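Local atomic coordinates of fructose-bisphosphate aldolase (Slackia heliotrinireducens, PDB entry 4MOZ), a protein that belongs to the DeoC/LacD family of aldolases and folds as a TIM barrel, a closed ring of eight parallel strands, with five copies in the assembly. Residues A81-L86 / M103-N108; G85-Y90 / V97-K102. One frame throughout, in Å; residues are numbered along the deposited sequence.

Both contacts are buried and neighbour each other in one beta-alpha-beta unit of the barrel, their centres about 10 Å apart. They share Gly-85 and Leu-86 of helix 84-90 and reach adjacent strands, 79-82 and 99-102. Contact 1 lies beyond the C-terminal ends of these strands, where loop 103-108 meets Gln-83 through one polar pair; that loop also carries partly exposed residues. Contact 2 lies between the helix and the outer side of strand 99-102, and is apolar, with no hydrogen bond across it. Ladder bonding ties the two together: Gly-82 O lies 2.8 Å from Lys-102 N, a probable backbone hydrogen bond between the paired strands.

Contact 1: residues A81-L86 / M103-N108; sequences AGQRGL and MNSKTN
Gln-83 reaches Ser-105 through a single, nearly straight hydrogen bond: NE2 donates to OG at 2.7 Å with an N-H...O angle of 170°. The hydroxyl oxygen lies almost in the plane of the Gln-83 amide, so the N-H points squarely at it. A bend at chi2 (86°) turns the glutamine amide toward the loop from its place just before helix 84-90. The aliphatic part packs alongside, with Gln-83 CG 3.6 Å from Ser-105 OG. This is the tight, buried part of the contact, joining the N-cap residue of helix 84-90 to the loop after strand 99-102, on the C-terminal side of the barrel. Val-46 of helix 44-47 touches both side chains. Further along the loop the two segments part: Lys-106 and Asn-108 are partly exposed, and Lys-106 NZ curls round to Thr-107 O, the carbonyl of the next residue, at 3.1 Å, coming from above the carbonyl plane. Thr-107 OG1 meanwhile bonds Glu-152 of a second subunit. Back in the buried part, Ser-105 OG gives its own proton to Asn-104 O at 2.7 Å, approaching that carbonyl almost side-on (C=O...OG 99°) and tilted from its plane. The hydroxyl thus accepts and donates at once, and because Gln-83 NE2 also donates to Asp-43 O, the chemistry implies an amide whose rotation is fixed by two acceptors.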
ATOM      1  N   ALA C  81       2.529 -20.806 -22.176  1.00 26.36           N
ATOM      2  CA  ALA C  81       2.337 -19.930 -21.019  1.00 26.71           C
ATOM      3  C   ALA C  81       3.337 -20.247 -19.915  1.00 28.00           C
ATOM      4  O   ALA C  81       3.415 -21.386 -19.448  1.00 28.30           O
ATOM      5  CB  ALA C  81       0.912 -20.032 -20.493  1.00 25.26           C
ATOM      6  N   GLY C  82       4.105 -19.237 -19.510  1.00 27.57           N
ATOM      7  CA  GLY C  82       5.075 -19.388 -18.426  1.00 27.42           C
ATOM      8  C   GLY C  82       5.438 -18.072 -17.769  1.00 26.07           C
ATOM      9  O   GLY C  82       5.113 -16.999 -18.289  1.00 26.69           O
ATOM     10  N   GLN C  83       6.118 -18.152 -16.625  1.00 24.16           N
ATOM     11  CA  GLN C  83       6.577 -16.957 -15.913  1.00 24.84           C
ATOM     12  C   GLN C  83       7.593 -16.174 -16.738  1.00 25.77           C
ATOM     13  O   GLN C  83       8.320 -16.752 -17.559  1.00 25.48           O
ATOM     14  CB  GLN C  83       7.176 -17.324 -14.553  1.00 25.06           C
ATOM     15  CG  GLN C  83       6.163 -17.770 -13.508  1.00 25.33           C
ATOM     16  CD  GLN C  83       5.844 -19.253 -13.590  1.00 26.81           C
ATOM     17  OE1 GLN C  83       6.469 -19.996 -14.359  1.00 28.39           O
ATOM     18  NE2 GLN C  83       4.866 -19.693 -12.798  1.00 22.94           N
ATOM     19  N   ARG C  84       7.624 -14.860 -16.518  1.00 25.69           N
ATOM     20  CA  ARG C  84       8.548 -13.944 -17.199  1.00 24.90           C
ATOM     21  C   ARG C  84       9.994 -14.438 -17.132  1.00 25.08           C
ATOM     22  O   ARG C  84      10.684 -14.486 -18.154  1.00 25.03           O
ATOM     23  CB  ARG C  84       8.436 -12.543 -16.586  1.00 24.17           C
ATOM     24  CG  ARG C  84       9.181 -11.426 -17.312  1.00 23.37           C
ATOM     25  CD  ARG C  84       9.602 -10.323 -16.343  1.00 23.78           C
ATOM     26  NE  ARG C  84      10.526 -10.845 -15.336  1.00 24.82           N
ATOM     27  CZ  ARG C  84      11.854 -10.865 -15.463  1.00 23.62           C
ATOM     28  NH1 ARG C  84      12.439 -10.358 -16.543  1.00 21.22           N
ATOM     29  NH2 ARG C  84      12.603 -11.388 -14.501  1.00 23.14           N
ATOM     30  N   GLY C  85      10.437 -14.813 -15.931  1.00 24.70           N
ATOM     31  CA  GLY C  85      11.811 -15.257 -15.704  1.00 24.69           C
ATOM     32  C   GLY C  85      12.178 -16.513 -16.469  1.00 25.52           C
ATOM     33  O   GLY C  85      13.231 -16.573 -17.110  1.00 27.91           O
ATOM     34  N   LEU C  86      11.295 -17.509 -16.405  1.00 24.30           N
ATOM     35  CA  LEU C  86      11.476 -18.774 -17.102  1.00 24.65           C
ATOM     36  C   LEU C  86      11.642 -18.544 -18.602  1.00 25.25           C
ATOM     37  O   LEU C  86      12.596 -19.042 -19.215  1.00 24.44           O
ATOM     38  CB  LEU C  86      10.286 -19.698 -16.830  1.00 25.03           C
ATOM     39  CG  LEU C  86      10.220 -21.027 -17.587  1.00 26.03           C
ATOM     40  CD1 LEU C  86      11.288 -21.995 -17.099  1.00 24.51           C
ATOM     41  CD2 LEU C  86       8.834 -21.633 -17.444  1.00 28.01           C
HETATM   42  N   MSE C 103       1.527 -13.666 -15.344  1.00 24.03           N
HETATM   43  CA  MSE C 103       1.863 -12.504 -14.515  1.00 24.25           C
HETATM   44  C   MSE C 103       1.914 -12.776 -13.014  1.00 22.59           C
HETATM   45  O   MSE C 103       2.674 -12.127 -12.297  1.00 21.73           O
HETATM   46  CB  MSE C 103       0.875 -11.366 -14.777  1.00 24.36           C
HETATM   47  CG  MSE C 103       0.888 -10.859 -16.195  1.00 28.84           C
HETATM   48 SE   MSE C 103       2.615 -10.133 -16.721  1.00 32.40          SE
HETATM   49  CE  MSE C 103       2.647  -8.540 -15.588  1.00 26.49           C
ATOM     50  N   ASN C 104       1.088 -13.698 -12.535  1.00 22.50           N
ATOM     51  CA  ASN C 104       1.114 -14.056 -11.122  1.00 22.03           C
ATOM     52  C   ASN C 104       1.405 -15.534 -10.891  1.00 22.64           C
ATOM     53  O   ASN C 104       1.230 -16.348 -11.793  1.00 23.47           O
ATOM     54  CB  ASN C 104      -0.165 -13.592 -10.399  1.00 22.91           C
ATOM     55  CG  ASN C 104      -1.426 -14.312 -10.859  1.00 24.31           C
ATOM     56  OD1 ASN C 104      -1.480 -14.917 -11.935  1.00 23.91           O
ATOM     57  ND2 ASN C 104      -2.465 -14.228 -10.037  1.00 23.58           N
ATOM     58  N   SER C 105       1.881 -15.862  -9.693  1.00 21.68           N
ATOM     59  CA  SER C 105       2.131 -17.241  -9.285  1.00 23.65           C
ATOM     60  C   SER C 105       2.212 -17.334  -7.767  1.00 24.24           C
ATOM     61  O   SER C 105       2.540 -16.358  -7.100  1.00 23.96           O
ATOM     62  CB  SER C 105       3.437 -17.768  -9.892  1.00 26.70           C
ATOM     63  OG  SER C 105       3.294 -18.030 -11.279  1.00 30.65           O
ATOM     64  N   LYS C 106       1.920 -18.519  -7.235  1.00 24.87           N
ATOM     65  CA  LYS C 106       2.102 -18.821  -5.816  1.00 23.86           C
ATOM     66  C   LYS C 106       2.519 -20.281  -5.688  1.00 23.67           C
ATOM     67  O   LYS C 106       2.385 -21.044  -6.647  1.00 23.85           O
ATOM     68  CB  LYS C 106       0.811 -18.558  -5.031  1.00 23.32           C
ATOM     69  CG  LYS C 106      -0.335 -19.505  -5.351  1.00 24.35           C
ATOM     70  CD  LYS C 106      -1.378 -19.494  -4.242  1.00 27.31           C
ATOM     71  CE  LYS C 106      -2.397 -20.608  -4.420  1.00 27.16           C
ATOM     72  NZ  LYS C 106      -1.857 -21.940  -4.026  1.00 28.34           N
ATOM     73  N   THR C 107       3.030 -20.669  -4.521  1.00 23.80           N
ATOM     74  CA  THR C 107       3.310 -22.087  -4.259  1.00 23.67           C
ATOM     75  C   THR C 107       2.089 -22.749  -3.616  1.00 24.26           C
ATOM     76  O   THR C 107       1.159 -22.062  -3.189  1.00 24.72           O
ATOM     77  CB  THR C 107       4.560 -22.302  -3.372  1.00 23.33           C
ATOM     78  OG1 THR C 107       4.250 -22.002  -2.003  1.00 24.09           O
ATOM     79  CG2 THR C 107       5.732 -21.442  -3.854  1.00 22.24           C
ATOM     80  N   ASN C 108       2.098 -24.080  -3.567  1.00 24.14           N
ATOM     81  CA  ASN C 108       1.025 -24.847  -2.938  1.00 25.30           C
ATOM     82  C   ASN C 108       1.366 -25.285  -1.511  1.00 24.99           C
ATOM     83  O   ASN C 108       0.763 -26.222  -0.985  1.00 26.88           O
ATOM     84  CB  ASN C 108       0.654 -26.067  -3.798  1.00 24.73           C
ATOM     85  CG  ASN C 108       1.807 -27.049  -3.969  1.00 26.05           C
ATOM     86  OD1 ASN C 108       2.978 -26.699  -3.803  1.00 29.08           O
ATOM     87  ND2 ASN C 108       1.478 -28.287  -4.322  1.00 26.61           N
TER

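Contact 2: residues G85-Y90 / V97-K102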
ATOM      1  N   GLY C  85      10.437 -14.813 -15.931  1.00 24.70           N
ATOM      2  CA  GLY C  85      11.811 -15.257 -15.704  1.00 24.69           C
ATOM      3  C   GLY C  85      12.178 -16.513 -16.469  1.00 25.52           C
ATOM      4  O   GLY C  85      13.231 -16.573 -17.110  1.00 27.91           O
ATOM      5  N   LEU C  86      11.295 -17.509 -16.405  1.00 24.30           N
ATOM      6  CA  LEU C  86      11.476 -18.774 -17.102  1.00 24.65           C
ATOM      7  C   LEU C  86      11.642 -18.544 -18.602  1.00 25.25           C
ATOM      8  O   LEU C  86      12.596 -19.042 -19.215  1.00 24.44           O
ATOM      9  CB  LEU C  86      10.286 -19.698 -16.830  1.00 25.03           C
ATOM     10  CG  LEU C  86      10.220 -21.027 -17.587  1.00 26.03           C
ATOM     11  CD1 LEU C  86      11.288 -21.995 -17.099  1.00 24.51           C
ATOM     12  CD2 LEU C  86       8.834 -21.633 -17.444  1.00 28.01           C
ATOM     13  N   ILE C  87      10.714 -17.780 -19.174  1.00 23.76           N
ATOM     14  CA  ILE C  87      10.776 -17.396 -20.579  1.00 25.05           C
ATOM     15  C   ILE C  87      12.078 -16.642 -20.903  1.00 27.23           C
ATOM     16  O   ILE C  87      12.724 -16.930 -21.909  1.00 28.23           O
ATOM     17  CB  ILE C  87       9.521 -16.592 -21.003  1.00 25.53           C
ATOM     18  CG1 ILE C  87       8.260 -17.459 -20.866  1.00 24.75           C
ATOM     19  CG2 ILE C  87       9.653 -16.102 -22.437  1.00 25.66           C
ATOM     20  CD1 ILE C  87       6.948 -16.702 -21.011  1.00 24.99           C
ATOM     21  N   ALA C  88      12.476 -15.713 -20.032  1.00 27.28           N
ATOM     22  CA  ALA C  88      13.685 -14.907 -20.243  1.00 28.03           C
ATOM     23  C   ALA C  88      14.969 -15.738 -20.368  1.00 26.93           C
ATOM     24  O   ALA C  88      15.881 -15.365 -21.111  1.00 26.33           O
ATOM     25  CB  ALA C  88      13.834 -13.875 -19.134  1.00 26.36           C
ATOM     26  N   ARG C  89      15.031 -16.857 -19.650  1.00 26.68           N
ATOM     27  CA  ARG C  89      16.252 -17.661 -19.595  1.00 28.50           C
ATOM     28  C   ARG C  89      16.444 -18.546 -20.821  1.00 27.20           C
ATOM     29  O   ARG C  89      17.556 -18.998 -21.086  1.00 28.16           O
ATOM     30  CB  ARG C  89      16.306 -18.520 -18.325  1.00 31.26           C
ATOM     31  CG  ARG C  89      16.053 -17.777 -17.019  1.00 37.68           C
ATOM     32  CD  ARG C  89      17.151 -16.791 -16.656  1.00 41.49           C
ATOM     33  NE  ARG C  89      18.439 -17.435 -16.401  1.00 42.66           N
ATOM     34  CZ  ARG C  89      19.513 -16.794 -15.948  1.00 37.93           C
ATOM     35  NH1 ARG C  89      19.449 -15.497 -15.681  1.00 33.76           N
ATOM     36  NH2 ARG C  89      20.649 -17.451 -15.752  1.00 42.11           N
ATOM     37  N   TYR C  90      15.367 -18.782 -21.570  1.00 27.15           N
ATOM     38  CA  TYR C  90      15.409 -19.705 -22.707  1.00 26.84           C
ATOM     39  C   TYR C  90      14.965 -19.120 -24.049  1.00 26.50           C
ATOM     40  O   TYR C  90      15.335 -19.650 -25.098  1.00 26.69           O
ATOM     41  CB  TYR C  90      14.579 -20.951 -22.401  1.00 25.59           C
ATOM     42  CG  TYR C  90      15.125 -21.792 -21.268  1.00 26.97           C
ATOM     43  CD1 TYR C  90      16.054 -22.801 -21.514  1.00 26.22           C
ATOM     44  CD2 TYR C  90      14.710 -21.579 -19.948  1.00 26.76           C
ATOM     45  CE1 TYR C  90      16.555 -23.582 -20.486  1.00 26.69           C
ATOM     46  CE2 TYR C  90      15.209 -22.351 -18.911  1.00 27.16           C
ATOM     47  CZ  TYR C  90      16.132 -23.352 -19.187  1.00 27.20           C
ATOM     48  OH  TYR C  90      16.639 -24.127 -18.171  1.00 27.58           O
ATOM     49  N   VAL C  97       8.184 -19.262 -30.870  1.00 31.28           N
ATOM     50  CA  VAL C  97       7.099 -19.731 -30.025  1.00 28.35           C
ATOM     51  C   VAL C  97       6.286 -18.487 -29.679  1.00 27.86           C
ATOM     52  O   VAL C  97       6.849 -17.403 -29.486  1.00 24.75           O
ATOM     53  CB  VAL C  97       7.631 -20.392 -28.727  1.00 27.97           C
ATOM     54  CG1 VAL C  97       6.488 -20.834 -27.822  1.00 24.57           C
ATOM     55  CG2 VAL C  97       8.530 -21.580 -29.041  1.00 27.18           C
ATOM     56  N   ASN C  98       4.966 -18.635 -29.638  1.00 26.90           N
ATOM     57  CA  ASN C  98       4.103 -17.568 -29.157  1.00 28.32           C
ATOM     58  C   ASN C  98       4.045 -17.653 -27.638  1.00 28.29           C
ATOM     59  O   ASN C  98       3.440 -18.576 -27.086  1.00 30.96           O
ATOM     60  CB  ASN C  98       2.696 -17.676 -29.756  1.00 28.87           C
ATOM     61  CG  ASN C  98       2.693 -17.650 -31.276  1.00 28.68           C
ATOM     62  OD1 ASN C  98       3.373 -16.837 -31.900  1.00 30.98           O
ATOM     63  ND2 ASN C  98       1.910 -18.535 -31.877  1.00 23.90           N
ATOM     64  N   TYR C  99       4.690 -16.699 -26.970  1.00 28.17           N
ATOM     65  CA  TYR C  99       4.765 -16.697 -25.507  1.00 26.89           C
ATOM     66  C   TYR C  99       3.632 -15.922 -24.851  1.00 25.44           C
ATOM     67  O   TYR C  99       3.306 -14.801 -25.255  1.00 23.95           O
ATOM     68  CB  TYR C  99       6.120 -16.166 -25.021  1.00 25.41           C
ATOM     69  CG  TYR C  99       7.279 -17.082 -25.355  1.00 25.44           C
ATOM     70  CD1 TYR C  99       7.492 -18.262 -24.634  1.00 23.12           C
ATOM     71  CD2 TYR C  99       8.163 -16.769 -26.391  1.00 24.52           C
ATOM     72  CE1 TYR C  99       8.549 -19.103 -24.941  1.00 24.93           C
ATOM     73  CE2 TYR C  99       9.226 -17.603 -26.706  1.00 23.73           C
ATOM     74  CZ  TYR C  99       9.416 -18.768 -25.980  1.00 26.14           C
ATOM     75  OH  TYR C  99      10.471 -19.601 -26.288  1.00 26.28           O
ATOM     76  N   LEU C 100       3.032 -16.550 -23.842  1.00 23.26           N
ATOM     77  CA  LEU C 100       2.074 -15.898 -22.969  1.00 24.22           C
ATOM     78  C   LEU C 100       2.712 -15.812 -21.585  1.00 24.67           C
ATOM     79  O   LEU C 100       2.986 -16.842 -20.953  1.00 24.37           O
ATOM     80  CB  LEU C 100       0.779 -16.702 -22.900  1.00 23.06           C
ATOM     81  CG  LEU C 100      -0.416 -16.019 -22.229  1.00 23.57           C
ATOM     82  CD1 LEU C 100      -1.333 -15.414 -23.278  1.00 22.34           C
ATOM     83  CD2 LEU C 100      -1.190 -17.018 -21.389  1.00 24.33           C
ATOM     84  N   VAL C 101       2.960 -14.588 -21.122  1.00 23.31           N
ATOM     85  CA  VAL C 101       3.615 -14.379 -19.831  1.00 24.45           C
ATOM     86  C   VAL C 101       2.611 -14.455 -18.681  1.00 24.85           C
ATOM     87  O   VAL C 101       1.698 -13.627 -18.570  1.00 24.87           O
ATOM     88  CB  VAL C 101       4.403 -13.053 -19.789  1.00 24.58           C
ATOM     89  CG1 VAL C 101       5.085 -12.879 -18.436  1.00 25.11           C
ATOM     90  CG2 VAL C 101       5.436 -13.018 -20.910  1.00 22.59           C
ATOM     91  N   LYS C 102       2.786 -15.468 -17.838  1.00 23.97           N
ATOM     92  CA  LYS C 102       1.944 -15.653 -16.667  1.00 25.37           C
ATOM     93  C   LYS C 102       2.372 -14.667 -15.581  1.00 24.78           C
ATOM     94  O   LYS C 102       3.436 -14.813 -14.982  1.00 25.82           O
ATOM     95  CB  LYS C 102       2.013 -17.106 -16.183  1.00 24.20           C
ATOM     96  CG  LYS C 102       1.131 -17.434 -14.986  1.00 25.55           C
ATOM     97  CD  LYS C 102      -0.332 -17.105 -15.244  1.00 26.18           C
ATOM     98  CE  LYS C 102      -1.248 -17.935 -14.362  1.00 27.03           C
ATOM     99  NZ  LYS C 102      -1.083 -17.595 -12.921  1.00 27.97           N
TER
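Ile-87 swings CG1 to the side of its own backbone N, opposite the carbonyl carbon (chi1 -63°), and runs on extended to CD1, while Tyr-99 uses the same kind of first torsion to turn its ring toward the helix. The two side chains run alongside one another, pointing in opposing senses. Together they fill the joint between helix 84-90 and strand 99-102 in a beta-alpha-beta unit of the TIM barrel, whose other strand is 79-82. The short helix and strand axes come within 9.2 Å and make an angle of 139°, since the chain turns back after the helix to enter the next parallel strand.

Two branches of Ile-87 share the work. CG2 sits over one face of the Tyr-99 ring, 3.9 Å from its centroid and 18° off the normal, a CH-pi contact displaced toward the CD1 rim. Val-97 CB lies against the opposite face, near the rim, so that the ring is held between two aliphatic groups. The other branch ends at Ile-87 CD1, which meets Val-101 CG2 at 4.0 Å and also lies against the backbone oxygen of Leu-100.

Tyr-99 and Val-101 thus serve the helix layer, whereas the intervening Leu-100 points away from the helix and touches Ala-81 of the neighbouring strand. Met-131 and Val-128 of helix 125-132 continue the apolar layer, touching Ile-87 and Val-101 respectively. No hydrogen bond crosses the contact; the phenol oxygen instead bonds the Tyr-94 backbone carbonyl in the connecting loop. At the closest carbon pair, Ile-87 CG2 rests 3.8 Å from Tyr-99 CD1.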